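Local coordinates for protein 6-phospho-beta-d glycosidase (Streptococcus pyogenes, PDB 5FOO) that probably hydrolyses 6-phospho-beta-glucosides as a family 1 glycoside hydrolase and holds 6-phosphocyclophellitol in its ligand pocket, at residues A[143-146]-A[147-151]. The protein carries 1 engineered substitution. Numbering follows the deposited sequence.
Sequences VAFS and KVCFE
Lys147 N, Val148 N, Cys149 N and Phe150 N each donate to the carbonyl four residues earlier, from Val143 O to Ser146 O, and so build two successive turns of an alpha-helix. The last of these bonds, Phe150 N to Ser146 O, is 2.9 Å long and nearly linear at the hydrogen. The first carbonyl has a second donor: Ser146 OG lies 2.8 Å from Val143 O and bonds back to it. With chi1 at 77°, the serine oxygen sits between its own backbone N and carbonyl carbon, which turns it toward the preceding turn; the hydroxyl of this buried serine thus has an acceptor for its proton inside its own helix. Val143 O takes two bonds: the serine oxygen comes in from the flank of the carbonyl, with a C=O...OG angle of 120° and tilted somewhat from the carbonyl plane, while Lys147 N approaches closer to the axis.

This helix, 136-153, belongs to the outer layer of the TIM barrel of family 1 and precedes barrel strand 159-161. Phe150 packs edge-to-face with Trp160 of that strand and with Tyr207, while Val203 of helix 186-208 touches both Ser146 and Phe150.

Two aromatic contacts lie alongside the helical hydrogen bonds. On one flank, Cys149 SG meets the Phe145 ring in a sulfur-aromatic contact, set obliquely at 35° off the ring normal. Phe145 CE1 is the ring atom nearest to Cys149 SG, at 3.5 Å; the Phe145 ring also stacks with Trp79. Elsewhere round the helix, the Phe150 ring lays one face over Ser146 O, which stands 3.1 Å above its plane and offset toward the rim.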
# COMPACT_ATOMS: atom_id res chain seq x y z
N VAL A 143 11.72 1.76 14.19
CA VAL A 143 12.86 2.59 13.77
C VAL A 143 14.15 1.83 13.79
O VAL A 143 14.94 1.94 12.88
CB VAL A 143 13.01 3.86 14.66
CG1 VAL A 143 14.30 4.64 14.36
CG2 VAL A 143 11.78 4.75 14.50
N ALA A 144 14.38 1.06 14.83
CA ALA A 144 15.58 0.27 14.89
C ALA A 144 15.63 -0.76 13.77
O ALA A 144 16.71 -0.99 13.15
CB ALA A 144 15.72 -0.34 16.25
N PHE A 145 14.47 -1.39 13.47
CA PHE A 145 14.36 -2.26 12.29
C PHE A 145 14.71 -1.51 10.99
O PHE A 145 15.43 -2.05 10.15
CB PHE A 145 12.92 -2.86 12.23
CG PHE A 145 12.47 -3.29 10.90
CD1 PHE A 145 13.11 -4.32 10.23
CD2 PHE A 145 11.30 -2.75 10.33
CE1 PHE A 145 12.65 -4.76 9.02
CE2 PHE A 145 10.88 -3.16 9.11
CZ PHE A 145 11.53 -4.17 8.45
N SER A 146 14.18 -0.32 10.82
CA SER A 146 14.42 0.48 9.59
C SER A 146 15.91 0.77 9.43
O SER A 146 16.44 0.67 8.30
CB SER A 146 13.56 1.76 9.53
OG SER A 146 14.10 2.79 10.39
N LYS A 147 16.59 1.10 10.55
CA LYS A 147 18.04 1.32 10.53
C LYS A 147 18.82 0.08 10.07
O LYS A 147 19.76 0.20 9.27
CB LYS A 147 18.58 1.68 11.90
CG LYS A 147 18.49 3.09 12.36
CD LYS A 147 19.46 3.23 13.56
CE LYS A 147 19.58 4.63 14.07
NZ LYS A 147 18.49 4.95 15.04
N VAL A 148 18.45 -1.11 10.56
CA VAL A 148 19.08 -2.34 10.01
C VAL A 148 18.93 -2.34 8.49
O VAL A 148 19.92 -2.50 7.80
CB VAL A 148 18.53 -3.65 10.64
CG1 VAL A 148 19.09 -4.86 9.98
CG2 VAL A 148 18.82 -3.72 12.14
N CYS A 149 17.69 -2.14 7.98
CA CYS A 149 17.43 -2.16 6.54
C CYS A 149 18.33 -1.15 5.77
O CYS A 149 19.00 -1.49 4.82
CB CYS A 149 15.98 -1.85 6.26
SG CYS A 149 14.85 -3.17 6.82
N PHE A 150 18.33 0.09 6.21
CA PHE A 150 19.17 1.11 5.57
C PHE A 150 20.71 0.76 5.60
O PHE A 150 21.38 0.88 4.58
CB PHE A 150 18.93 2.45 6.19
CG PHE A 150 17.47 2.85 6.26
CD1 PHE A 150 16.59 2.52 5.23
CD2 PHE A 150 17.02 3.62 7.32
CE1 PHE A 150 15.25 2.94 5.30
CE2 PHE A 150 15.74 4.07 7.36
CZ PHE A 150 14.83 3.73 6.35
N GLU A 151 21.22 0.29 6.74
CA GLU A 151 22.61 -0.11 6.87
C GLU A 151 22.96 -1.29 5.99
O GLU A 151 24.00 -1.31 5.37
CB GLU A 151 22.93 -0.42 8.32
CG GLU A 151 22.90 0.86 9.14
CD GLU A 151 22.87 0.67 10.63
OE1 GLU A 151 22.95 -0.48 11.10
OE2 GLU A 151 22.80 1.70 11.34